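Local coordinates for protein terminase large subunit (Thermus phage G20c, PDB 5M1P) that cuts viral DNA with its metal-dependent nuclease domain and, as the full terminase motor, drives the genome into empty procapsids using ATP, at residues 150-155 and 176-181; 6-11 and 131-136; 124-129 and 166-171; 14-19 and 143-148. All coordinates share one frame; numbering follows the deposited sequence.

Contact 1. Residues 150-155 and 176-181; sequences LDELRN and DDIVMS. With CA (calcium ion), chain C.
Polar contacts dominate this buried crossing, and E152 carries them. Its side chain leaves helix 147-154 toward the N-terminus of helix 177-186 and runs extended beyond CG, chi2 175°. The two short helix axes cross at -86°. Carboxylate atom OE1 sits over the first turn of helix 177-186. It accepts a fairly straight hydrogen bond from V179 N at 3.2 Å, through the lone pair that points away from OE2. I178 N lies nearer OE1, at 2.7 Å, but its N-H is badly aimed and the bond is weak. OE2 turns to water 1, which donates to it at 2.8 Å. The same water donates to D177 OD1, also at 2.8 Å.

The metal contact lies on the far side of D177. Its OD2 binds the calcium ion at 2.4 Å, so the two carboxylate oxygens have separate tasks. D42, D48 and the carbonyls of F43 and Y49 also bind the ion.

The I178 CD1 methyl is in van der Waals contact with E152 OE2 at 3.6 Å. The apolar pair is V179 CG2 with L153 CD2, at 4.1 Å.

The helix N-terminus and R67, which lies against the E152 side chain, would favour a negative charge on E152; the D177 carboxylate would oppose it. E152 is thus a second-shell residue, joined through one water to a metal ligand of the RuvC-like nuclease site, consistent with a role in positioning D177.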
loop_
_atom_site.group_PDB
_atom_site.type_symbol
_atom_site.label_atom_id
_atom_site.label_comp_id
_atom_site.label_asym_id
_atom_site.label_seq_id
_atom_site.Cartn_x
_atom_site.Cartn_y
_atom_site.Cartn_z
ATOM N N LEU A 150 6.021 9.152 5.182
ATOM C CA LEU A 150 6.026 9.291 6.627
ATOM C C LEU A 150 4.919 10.219 7.102
ATOM O O LEU A 150 4.235 9.927 8.076
ATOM C CB LEU A 150 7.387 9.786 7.095
ATOM C CG LEU A 150 8.556 8.835 6.783
ATOM C CD1 LEU A 150 9.835 9.397 7.382
ATOM C CD2 LEU A 150 8.325 7.422 7.283
ATOM N N ASP A 151 4.744 11.312 6.382
ATOM C CA ASP A 151 3.652 12.265 6.665
ATOM C C ASP A 151 2.267 11.624 6.559
ATOM O O ASP A 151 1.402 11.859 7.407
ATOM C CB ASP A 151 3.701 13.469 5.720
ATOM C CG ASP A 151 4.825 14.443 6.035
ATOM O OD1 ASP A 151 5.486 14.320 7.083
ATOM O OD2 ASP A 151 5.024 15.362 5.211
ATOM N N GLU A 152 2.049 10.821 5.527
ATOM C CA GLU A 152 0.732 10.205 5.358
ATOM C C GLU A 152 0.414 9.245 6.508
ATOM O O GLU A 152 -0.726 9.190 6.975
ATOM C CB GLU A 152 0.600 9.495 4.004
ATOM C CG GLU A 152 -0.831 9.513 3.503
ATOM C CD GLU A 152 -0.981 8.938 2.118
ATOM O OE1 GLU A 152 -1.333 7.766 2.039
ATOM O OE2 GLU A 152 -0.762 9.670 1.126
ATOM N N LEU A 153 1.432 8.518 6.979
ATOM C CA LEU A 153 1.294 7.682 8.167
ATOM C C LEU A 153 1.067 8.533 9.413
ATOM O O LEU A 153 0.166 8.246 10.192
ATOM C CB LEU A 153 2.538 6.802 8.345
ATOM C CG LEU A 153 2.758 5.732 7.272
ATOM C CD1 LEU A 153 4.172 5.189 7.374
ATOM C CD2 LEU A 153 1.760 4.601 7.406
ATOM N N ARG A 154 1.872 9.578 9.603
ATOM C CA ARG A 154 1.710 10.477 10.767
ATOM C C ARG A 154 0.313 11.094 10.856
ATOM O O ARG A 154 -0.253 11.219 11.948
ATOM C CB ARG A 154 2.759 11.592 10.726
ATOM N N ASN A 155 -0.250 11.436 9.701
ATOM C CA ASN A 155 -1.566 12.092 9.635
ATOM C C ASN A 155 -2.750 11.142 9.511
ATOM O O ASN A 155 -3.871 11.600 9.296
ATOM C CB ASN A 155 -1.581 13.150 8.525
ATOM C CG ASN A 155 -1.031 14.482 8.994
ATOM O OD1 ASN A 155 -0.323 14.538 10.004
ATOM N ND2 ASN A 155 -1.367 15.555 8.293
ATOM N N ASP A 176 -4.884 8.831 1.776
ATOM C CA ASP A 176 -4.455 7.616 2.477
ATOM C C ASP A 176 -4.020 6.488 1.542
ATOM O O ASP A 176 -3.924 5.348 1.989
ATOM C CB ASP A 176 -5.547 7.130 3.444
ATOM C CG ASP A 176 -6.792 6.642 2.735
ATOM O OD1 ASP A 176 -6.826 6.639 1.494
ATOM O OD2 ASP A 176 -7.748 6.254 3.444
ATOM N N ASP A 177 -3.712 6.806 0.285
ATOM C CA ASP A 177 -3.414 5.758 -0.704
ATOM C C ASP A 177 -2.141 5.005 -0.336
ATOM O O ASP A 177 -2.040 3.804 -0.576
ATOM C CB ASP A 177 -3.246 6.328 -2.115
ATOM C CG ASP A 177 -4.259 7.386 -2.441
ATOM O OD1 ASP A 177 -3.968 8.574 -2.184
ATOM O OD2 ASP A 177 -5.349 7.043 -2.937
ATOM N N ILE A 178 -1.162 5.726 0.210
ATOM C CA ILE A 178 0.097 5.094 0.627
ATOM C C ILE A 178 -0.155 4.197 1.841
ATOM O O ILE A 178 0.290 3.049 1.898
ATOM C CB ILE A 178 1.190 6.120 0.975
ATOM C CG1 ILE A 178 1.527 7.001 -0.237
ATOM C CG2 ILE A 178 2.444 5.418 1.514
ATOM C CD1 ILE A 178 2.365 8.210 0.104
ATOM N N VAL A 179 -0.903 4.718 2.803
ATOM C CA VAL A 179 -1.240 3.962 4.013
ATOM C C VAL A 179 -1.906 2.640 3.648
ATOM O O VAL A 179 -1.523 1.576 4.134
ATOM C CB VAL A 179 -2.158 4.781 4.958
ATOM C CG1 VAL A 179 -2.549 3.956 6.175
ATOM C CG2 VAL A 179 -1.457 6.069 5.398
ATOM N N MET A 180 -2.902 2.724 2.774
ATOM C CA MET A 180 -3.656 1.552 2.391
ATOM C C MET A 180 -2.828 0.559 1.577
ATOM O O MET A 180 -2.925 -0.640 1.813
ATOM C CB MET A 180 -4.940 1.952 1.653
ATOM C CG MET A 180 -5.965 2.660 2.541
ATOM S SD MET A 180 -6.282 1.875 4.131
ATOM C CE MET A 180 -6.730 0.210 3.658
ATOM N N SER A 181 -2.013 1.054 0.650
ATOM C CA SER A 181 -1.121 0.187 -0.117
ATOM C C SER A 181 -0.164 -0.576 0.801
ATOM O O SER A 181 0.015 -1.782 0.654
ATOM C CB SER A 181 -0.359 1.015 -1.146
ATOM O OG SER A 181 0.602 0.225 -1.825
HETATM CA CA CA C . -6.075 5.450 -4.603
HETATM O O HOH W 1 -1.246 9.097 -1.529
HETATM O O HOH W 2 -7.981 5.277 -3.275
#

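Contact 2. Residues 6-11 and 131-136; sequences SVFSGL and NLALLM
The ring of F8 meets three side chains of helix 122-137. The closest is the methyl of M136, with CE at 3.6 Å from F8 CD1. M136 CG is anti to the backbone N and the chain bends only at chi3, -63°, which turns CE to the ring. The M136 sulfur lies 5.0 Å from the centroid of the F8 ring, in an oblique Met-aromatic contact. A133 CB also touches F8 CD1, at 3.9 Å. L132 CD2 reaches the far end of the ring, 3.8 Å from F8 CZ, and the two side chains cross at about a right angle.

Nearer the helix, M136 CG rests on G10 O at 3.6 Å, and M136 SD packs beside L11 CD1 at 3.9 Å. One water adds a polar link. Water 3 accepts from G10 N and donates to A133 O.

The backbone of 6-11 sets these positions. F8 is the centre of an inverse gamma turn and the first residue of a type I beta turn that ends at L11. V7 CG1 lies 4.0 Å above the ring centre and covers one face. Farther out, V179, L153 and I129 also touch F8.

The motif is thus a Met-aromatic contact within a buried apolar cluster. Through F8, the segment before strand 15-22 packs against helices 122-137, 147-154 and 177-186 of the RNase H-like fold.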
loop_
_atom_site.group_PDB
_atom_site.type_symbol
_atom_site.label_atom_id
_atom_site.label_comp_id
_atom_site.label_asym_id
_atom_site.label_seq_id
_atom_site.Cartn_x
_atom_site.Cartn_y
_atom_site.Cartn_z
ATOM N N SER A 6 -3.805 9.670 16.930
ATOM C CA SER A 6 -2.924 8.962 15.991
ATOM C C SER A 6 -3.250 7.491 15.927
ATOM O O SER A 6 -3.442 6.848 16.957
ATOM C CB SER A 6 -1.460 9.064 16.421
ATOM O OG SER A 6 -1.010 10.393 16.417
ATOM N N VAL A 7 -3.305 6.953 14.715
ATOM C CA VAL A 7 -3.422 5.523 14.516
ATOM C C VAL A 7 -2.065 4.850 14.703
ATOM O O VAL A 7 -1.963 3.818 15.366
ATOM C CB VAL A 7 -3.989 5.224 13.120
ATOM C CG1 VAL A 7 -3.924 3.747 12.803
ATOM C CG2 VAL A 7 -5.423 5.722 13.023
ATOM N N PHE A 8 -1.025 5.424 14.109
ATOM C CA PHE A 8 0.291 4.790 14.131
ATOM C C PHE A 8 1.130 5.312 15.287
ATOM O O PHE A 8 2.099 6.044 15.112
ATOM C CB PHE A 8 0.968 4.927 12.773
ATOM C CG PHE A 8 0.211 4.233 11.677
ATOM C CD1 PHE A 8 0.102 2.844 11.675
ATOM C CD2 PHE A 8 -0.445 4.954 10.686
ATOM C CE1 PHE A 8 -0.611 2.191 10.693
ATOM C CE2 PHE A 8 -1.166 4.306 9.711
ATOM C CZ PHE A 8 -1.240 2.925 9.705
ATOM N N SER A 9 0.752 4.873 16.481
ATOM C CA SER A 9 1.449 5.250 17.707
ATOM C C SER A 9 2.871 4.696 17.747
ATOM O O SER A 9 3.707 5.236 18.466
ATOM C CB SER A 9 0.663 4.774 18.932
ATOM O OG SER A 9 0.339 3.412 18.842
ATOM N N GLY A 10 3.140 3.646 16.960
ATOM C CA GLY A 10 4.480 3.071 16.853
ATOM C C GLY A 10 5.348 3.597 15.734
ATOM O O GLY A 10 6.297 2.924 15.358
ATOM N N LEU A 11 5.077 4.803 15.231
ATOM C CA LEU A 11 5.865 5.403 14.135
ATOM C C LEU A 11 7.352 5.525 14.484
ATOM O O LEU A 11 8.214 5.432 13.608
ATOM C CB LEU A 11 5.289 6.777 13.752
ATOM C CG LEU A 11 5.562 7.344 12.357
ATOM C CD1 LEU A 11 4.969 6.446 11.287
ATOM C CD2 LEU A 11 4.984 8.743 12.227
ATOM N N ASN A 131 -3.279 -4.528 11.848
ATOM C CA ASN A 131 -2.166 -5.396 11.552
ATOM C C ASN A 131 -0.907 -4.586 11.235
ATOM O O ASN A 131 0.164 -4.874 11.776
ATOM C CB ASN A 131 -2.516 -6.322 10.391
ATOM C CG ASN A 131 -1.388 -7.270 10.061
ATOM O OD1 ASN A 131 -1.032 -8.117 10.875
ATOM N ND2 ASN A 131 -0.803 -7.115 8.879
ATOM N N LEU A 132 -1.023 -3.593 10.362
ATOM C CA LEU A 132 0.118 -2.752 10.018
ATOM C C LEU A 132 0.667 -2.036 11.251
ATOM O O LEU A 132 1.881 -1.985 11.470
ATOM C CB LEU A 132 -0.254 -1.752 8.921
ATOM C CG LEU A 132 0.821 -0.752 8.485
ATOM C CD1 LEU A 132 2.018 -1.468 7.896
ATOM C CD2 LEU A 132 0.274 0.234 7.468
ATOM N N ALA A 133 -0.231 -1.481 12.059
ATOM C CA ALA A 133 0.172 -0.748 13.264
ATOM C C ALA A 133 0.910 -1.622 14.262
ATOM O O ALA A 133 1.898 -1.179 14.858
ATOM C CB ALA A 133 -1.039 -0.140 13.938
ATOM N N LEU A 134 0.439 -2.851 14.450
ATOM C CA LEU A 134 1.076 -3.778 15.384
ATOM C C LEU A 134 2.461 -4.183 14.902
ATOM O O LEU A 134 3.422 -4.172 15.675
ATOM C CB LEU A 134 0.216 -5.025 15.587
ATOM C CG LEU A 134 0.798 -6.116 16.496
ATOM C CD1 LEU A 134 1.001 -5.585 17.904
ATOM C CD2 LEU A 134 -0.101 -7.336 16.500
ATOM N N LEU A 135 2.566 -4.567 13.635
ATOM C CA LEU A 135 3.870 -4.880 13.045
ATOM C C LEU A 135 4.826 -3.690 13.145
ATOM O O LEU A 135 6.027 -3.854 13.369
ATOM C CB LEU A 135 3.707 -5.272 11.576
ATOM C CG LEU A 135 3.082 -6.642 11.338
ATOM C CD1 LEU A 135 2.674 -6.776 9.874
ATOM C CD2 LEU A 135 4.020 -7.770 11.742
ATOM N N MET A 136 4.286 -2.483 12.999
ATOM C CA MET A 136 5.106 -1.282 13.078
ATOM C C MET A 136 5.678 -1.086 14.479
ATOM O O MET A 136 6.882 -0.859 14.636
ATOM C CB MET A 136 4.313 -0.045 12.679
ATOM C CG MET A 136 5.182 1.178 12.446
ATOM S SD MET A 136 4.245 2.675 12.095
ATOM C CE MET A 136 3.447 2.224 10.553
HETATM O O HOH W 3 1.607 1.844 15.472
#

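Contact 3. Residues 124-129 and 166-171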
loop_
_atom_site.group_PDB
_atom_site.type_symbol
_atom_site.label_atom_id
_atom_site.label_comp_id
_atom_site.label_asym_id
_atom_site.label_seq_id
_atom_site.Cartn_x
_atom_site.Cartn_y
_atom_site.Cartn_z
ATOM N N VAL A 124 -13.124 -4.176 7.605
ATOM C CA VAL A 124 -11.995 -4.708 6.825
ATOM C C VAL A 124 -10.799 -3.762 6.928
ATOM O O VAL A 124 -9.657 -4.193 7.127
ATOM C CB VAL A 124 -12.387 -4.912 5.347
ATOM C CG1 VAL A 124 -11.171 -5.237 4.480
ATOM C CG2 VAL A 124 -13.424 -6.020 5.236
ATOM N N LYS A 125 -11.069 -2.472 6.783
ATOM C CA LYS A 125 -10.022 -1.458 6.884
ATOM C C LYS A 125 -9.336 -1.528 8.243
ATOM O O LYS A 125 -8.108 -1.455 8.317
ATOM C CB LYS A 125 -10.606 -0.065 6.651
ATOM C CG LYS A 125 -9.588 1.067 6.678
ATOM C CD LYS A 125 -10.187 2.355 6.150
ATOM C CE LYS A 125 -10.212 2.377 4.630
ATOM N NZ LYS A 125 -10.869 3.594 4.096
ATOM N N GLU A 126 -10.117 -1.687 9.308
ATOM C CA GLU A 126 -9.551 -1.710 10.662
ATOM C C GLU A 126 -8.665 -2.925 10.896
ATOM O O GLU A 126 -7.637 -2.812 11.555
ATOM C CB GLU A 126 -10.661 -1.582 11.711
ATOM C CG GLU A 126 -11.209 -0.164 11.799
ATOM C CD GLU A 126 -12.672 -0.077 12.209
ATOM O OE1 GLU A 126 -13.186 -0.977 12.911
ATOM O OE2 GLU A 126 -13.309 0.918 11.811
ATOM N N GLN A 127 -9.026 -4.059 10.307
ATOM C CA GLN A 127 -8.216 -5.264 10.412
ATOM C C GLN A 127 -6.855 -5.100 9.716
ATOM O O GLN A 127 -5.809 -5.449 10.265
ATOM C CB GLN A 127 -8.980 -6.437 9.808
ATOM C CG GLN A 127 -8.405 -7.795 10.155
ATOM C CD GLN A 127 -9.415 -8.907 9.976
ATOM O OE1 GLN A 127 -9.507 -9.812 10.807
ATOM N NE2 GLN A 127 -10.194 -8.836 8.902
ATOM N N LEU A 128 -6.891 -4.545 8.505
ATOM C CA LEU A 128 -5.676 -4.214 7.744
ATOM C C LEU A 128 -4.782 -3.222 8.475
ATOM O O LEU A 128 -3.568 -3.432 8.620
ATOM C CB LEU A 128 -6.054 -3.636 6.375
ATOM C CG LEU A 128 -6.599 -4.629 5.356
ATOM C CD1 LEU A 128 -7.193 -3.902 4.165
ATOM C CD2 LEU A 128 -5.499 -5.586 4.911
ATOM N N ILE A 129 -5.378 -2.137 8.937
ATOM C CA ILE A 129 -4.615 -1.084 9.606
ATOM C C ILE A 129 -4.060 -1.530 10.962
ATOM O O ILE A 129 -2.903 -1.248 11.275
ATOM C CB ILE A 129 -5.458 0.195 9.756
ATOM C CG1 ILE A 129 -5.765 0.804 8.374
ATOM C CG2 ILE A 129 -4.769 1.198 10.677
ATOM C CD1 ILE A 129 -4.576 1.334 7.593
ATOM N N GLN A 166 -16.095 3.468 14.908
ATOM C CA GLN A 166 -14.727 3.931 14.686
ATOM C C GLN A 166 -14.445 4.075 13.203
ATOM O O GLN A 166 -14.827 3.215 12.406
ATOM C CB GLN A 166 -13.725 2.946 15.277
ATOM C CG GLN A 166 -12.309 3.497 15.412
ATOM C CD GLN A 166 -11.311 2.405 15.756
ATOM O OE1 GLN A 166 -10.863 2.282 16.899
ATOM N NE2 GLN A 166 -10.968 1.599 14.763
ATOM N N VAL A 167 -13.757 5.155 12.848
ATOM C CA VAL A 167 -13.322 5.395 11.475
ATOM C C VAL A 167 -11.842 5.791 11.513
ATOM O O VAL A 167 -11.392 6.422 12.453
ATOM C CB VAL A 167 -14.257 6.402 10.724
ATOM C CG1 VAL A 167 -15.221 7.106 11.668
ATOM C CG2 VAL A 167 -13.498 7.433 9.910
ATOM N N MET A 168 -11.096 5.363 10.499
ATOM C CA MET A 168 -9.694 5.729 10.334
ATOM C C MET A 168 -9.571 6.440 9.002
ATOM O O MET A 168 -10.004 5.917 7.981
ATOM C CB MET A 168 -8.794 4.498 10.315
ATOM C CG MET A 168 -8.809 3.632 11.561
ATOM S SD MET A 168 -8.053 2.030 11.182
ATOM C CE MET A 168 -7.640 1.371 12.793
ATOM N N ARG A 169 -8.966 7.618 9.012
ATOM C CA ARG A 169 -8.738 8.373 7.790
ATOM C C ARG A 169 -7.686 9.441 7.995
ATOM O O ARG A 169 -7.271 9.736 9.116
ATOM C CB ARG A 169 -10.043 9.006 7.280
ATOM C CG ARG A 169 -10.676 9.987 8.246
ATOM C CD ARG A 169 -11.589 10.957 7.524
ATOM N NE ARG A 169 -12.184 11.926 8.426
ATOM C CZ ARG A 169 -13.272 11.723 9.156
ATOM N NH1 ARG A 169 -13.921 10.561 9.127
ATOM N NH2 ARG A 169 -13.724 12.710 9.921
ATOM N N ALA A 170 -7.290 10.045 6.884
ATOM C CA ALA A 170 -6.378 11.169 6.906
ATOM C C ALA A 170 -6.936 12.359 7.672
ATOM O O ALA A 170 -8.115 12.688 7.591
ATOM C CB ALA A 170 -6.025 11.596 5.503
ATOM N N TYR A 171 -6.049 12.992 8.423
ATOM C CA TYR A 171 -6.298 14.286 9.025
ATOM C C TYR A 171 -6.663 15.311 7.950
ATOM O O TYR A 171 -6.155 15.263 6.831
ATOM C CB TYR A 171 -5.025 14.726 9.746
ATOM C CG TYR A 171 -5.010 16.137 10.266
ATOM C CD1 TYR A 171 -5.635 16.462 11.465
ATOM C CD2 TYR A 171 -4.337 17.141 9.576
ATOM C CE1 TYR A 171 -5.595 17.758 11.963
ATOM C CE2 TYR A 171 -4.295 18.440 10.060
ATOM C CZ TYR A 171 -4.931 18.746 11.244
ATOM O OH TYR A 171 -4.870 20.039 11.705
HETATM O O HOH W 4 -9.233 5.449 5.393
#
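M168 points from strand 166-170 toward helix 122-137. Its CG is anti to the carbonyl carbon, chi1 -61°, and the chain then runs extended, so the thioether arrives tip to tip with I129. M168 SD lies 3.4 Å from I129 CG2, the branch of I129 that is anti to its own backbone N. M168 CE follows onto I129 CG2 at 3.6 Å. M168 SD also touches E126 CG at 3.9 Å.

The helix belongs to the RNase H-like domain, and the strand pairs with 156-160 in a small two-stranded antiparallel sheet. Helix and strand axes are 65° apart. The hairpin therefore lies obliquely against the helix, and F156 and Y158 of the partner strand also touch M168.

E126 keeps CG beside its backbone N and extends obliquely across to Q166. Its OE2 comes to 2.8 Å from Q166 O. Both are acceptors, so a proton on the carboxylate is one possible explanation of the short approach. Q166 holds CG anti to its backbone N and brings NE2 to 3.5 Å from E126 CG. The amide and carboxylate planes stand 72° apart.

K125 starts with CG anti to the backbone N and bends at chi3. Its NZ donates to water 4 at 2.8 Å, and that water donates to M168 O.

Contact 4. Residues 14-19 and 143-148; sequences LILLPY and VPNDKT
Residues 14-19 and 143-148 form the parallel edge pairing of the RNase H-like domain's main mixed sheet, where strand 15-22 meets the outermost strand 142-144. Three backbone bonds form the ladder. V143 N gives to I15 O at 3.0 Å, nearly along the C=O axis. L17 N gives to V143 O at 2.9 Å. N145 N gives to L17 O at 2.8 Å, on a lone pair in the carbonyl plane. N145 is the centre of an inverse gamma turn, and here the chain leaves the strand for helix 147-154.

Y19 reaches across this exit. Its CB points toward 143-148, and CG takes the crowded position between backbone N and carbonyl carbon, chi1 59°. CD1 then packs on P144 CB at 3.7 Å. CE1 comes to 3.4 Å from N145 O, which lies at the ring edge near its plane. CZ passes D146 CB and OD1. At the tip, OH lies 2.9 Å from D146 OD1, with ring and carboxylate planes 70° apart. This bond is weak. The strongest partner of D146 OD1 is R21, in a salt bridge, and OD2 makes a weak capping bond to I149 N at the start of the helix.

L14 CD2 packs on V143 CG2 at 3.8 Å, and L14 also touches L150 and L153 of helix 147-154. Water 5 bonds to Y19 OH and donates to N145 O at 2.8 Å.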
loop_
_atom_site.group_PDB
_atom_site.type_symbol
_atom_site.label_atom_id
_atom_site.label_comp_id
_atom_site.label_asym_id
_atom_site.label_seq_id
_atom_site.Cartn_x
_atom_site.Cartn_y
_atom_site.Cartn_z
ATOM N N LEU A 14 9.286 2.556 13.171
ATOM C CA LEU A 14 9.335 2.364 11.721
ATOM C C LEU A 14 10.792 2.440 11.271
ATOM O O LEU A 14 11.497 3.383 11.630
ATOM C CB LEU A 14 8.501 3.461 11.048
ATOM C CG LEU A 14 8.327 3.453 9.539
ATOM C CD1 LEU A 14 7.521 2.242 9.118
ATOM C CD2 LEU A 14 7.643 4.737 9.107
ATOM N N ILE A 15 11.244 1.432 10.527
ATOM C CA ILE A 15 12.584 1.438 9.950
ATOM C C ILE A 15 12.545 2.228 8.655
ATOM O O ILE A 15 11.656 2.040 7.813
ATOM C CB ILE A 15 13.108 0.018 9.710
ATOM C CG1 ILE A 15 13.288 -0.666 11.063
ATOM C CG2 ILE A 15 14.425 0.032 8.930
ATOM C CD1 ILE A 15 13.440 -2.160 10.975
ATOM N N LEU A 16 13.517 3.116 8.509
ATOM C CA LEU A 16 13.576 4.050 7.403
ATOM C C LEU A 16 14.700 3.634 6.479
ATOM O O LEU A 16 15.831 3.440 6.921
ATOM C CB LEU A 16 13.793 5.457 7.942
ATOM C CG LEU A 16 12.810 5.901 9.029
ATOM C CD1 LEU A 16 13.128 7.326 9.446
ATOM C CD2 LEU A 16 11.375 5.786 8.550
ATOM N N LEU A 17 14.383 3.518 5.196
ATOM C CA LEU A 17 15.291 2.944 4.209
ATOM C C LEU A 17 15.657 3.953 3.126
ATOM O O LEU A 17 14.776 4.632 2.580
ATOM C CB LEU A 17 14.619 1.755 3.529
ATOM C CG LEU A 17 14.106 0.637 4.434
ATOM C CD1 LEU A 17 13.253 -0.345 3.639
ATOM C CD2 LEU A 17 15.269 -0.068 5.101
ATOM N N PRO A 18 16.949 4.032 2.766
ATOM C CA PRO A 18 17.314 4.883 1.640
ATOM C C PRO A 18 16.806 4.280 0.331
ATOM O O PRO A 18 16.549 3.074 0.260
ATOM C CB PRO A 18 18.843 4.893 1.698
ATOM C CG PRO A 18 19.176 3.561 2.247
ATOM C CD PRO A 18 18.096 3.225 3.234
ATOM N N TYR A 19 16.631 5.120 -0.678
ATOM C CA TYR A 19 16.119 4.664 -1.962
ATOM C C TYR A 19 16.668 5.519 -3.083
ATOM O O TYR A 19 17.231 6.597 -2.843
ATOM C CB TYR A 19 14.577 4.703 -1.990
ATOM C CG TYR A 19 14.002 6.089 -1.743
ATOM C CD1 TYR A 19 13.769 6.544 -0.443
ATOM C CD2 TYR A 19 13.731 6.969 -2.803
ATOM C CE1 TYR A 19 13.274 7.817 -0.209
ATOM C CE2 TYR A 19 13.221 8.244 -2.566
ATOM C CZ TYR A 19 13.002 8.659 -1.267
ATOM O OH TYR A 19 12.504 9.917 -1.011
ATOM N N VAL A 143 10.170 1.042 5.439
ATOM C CA VAL A 143 9.673 1.758 4.272
ATOM C C VAL A 143 10.699 2.746 3.718
ATOM O O VAL A 143 11.616 3.143 4.440
ATOM C CB VAL A 143 8.368 2.524 4.602
ATOM C CG1 VAL A 143 7.314 1.574 5.142
ATOM C CG2 VAL A 143 8.584 3.678 5.582
ATOM N N PRO A 144 10.538 3.162 2.447
ATOM C CA PRO A 144 11.396 4.221 1.929
ATOM C C PRO A 144 11.300 5.477 2.789
ATOM O O PRO A 144 10.207 5.875 3.174
ATOM C CB PRO A 144 10.839 4.483 0.530
ATOM C CG PRO A 144 10.104 3.242 0.160
ATOM C CD PRO A 144 9.556 2.709 1.441
ATOM N N ASN A 145 12.449 6.069 3.098
ATOM C CA ASN A 145 12.535 7.218 3.982
ATOM C C ASN A 145 12.184 8.468 3.183
ATOM O O ASN A 145 13.037 9.298 2.843
ATOM C CB ASN A 145 13.946 7.282 4.585
ATOM C CG ASN A 145 14.069 8.308 5.687
ATOM O OD1 ASN A 145 13.105 9.002 6.029
ATOM N ND2 ASN A 145 15.260 8.408 6.256
ATOM N N ASP A 146 10.895 8.600 2.905
ATOM C CA ASP A 146 10.369 9.624 2.035
ATOM C C ASP A 146 9.365 10.404 2.857
ATOM O O ASP A 146 8.455 9.813 3.442
ATOM C CB ASP A 146 9.691 8.968 0.834
ATOM C CG ASP A 146 9.027 9.969 -0.062
ATOM O OD1 ASP A 146 9.740 10.684 -0.802
ATOM O OD2 ASP A 146 7.791 10.058 -0.004
ATOM N N LYS A 147 9.503 11.718 2.876
ATOM C CA LYS A 147 8.682 12.533 3.760
ATOM C C LYS A 147 7.189 12.379 3.487
ATOM O O LYS A 147 6.394 12.356 4.412
ATOM C CB LYS A 147 9.083 14.000 3.648
ATOM N N THR A 148 6.810 12.255 2.220
ATOM C CA THR A 148 5.404 12.089 1.862
ATOM C C THR A 148 4.798 10.820 2.472
ATOM O O THR A 148 3.673 10.840 2.966
ATOM C CB THR A 148 5.225 12.086 0.345
ATOM O OG1 THR A 148 5.789 13.292 -0.194
ATOM C CG2 THR A 148 3.739 12.013 -0.032
HETATM O O HOH W 5 13.611 11.361 1.044
#

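In the fold
Contacts 1 and 2 are buried, while 3 and 4 are only partly so. Contact 1 lies nearest the chain centre and is the one that holds a metal ligand. Its chemistry is carboxylate, helix N-H and water, whereas contact 2 is almost wholly apolar. Helix 122-137 serves both contacts 2 and 3, and V7 CG1 touches I129 CG2 between them. Helix 147-154 serves contacts 1 and 4, where L150 packs on L14 and L16. F8 links contact 2 to L153 and V179 of contact 1. Contact 4 differs in resting on strand pairing at the sheet edge. Contacts 3 and 4 do not touch, with centres about 22 Å apart.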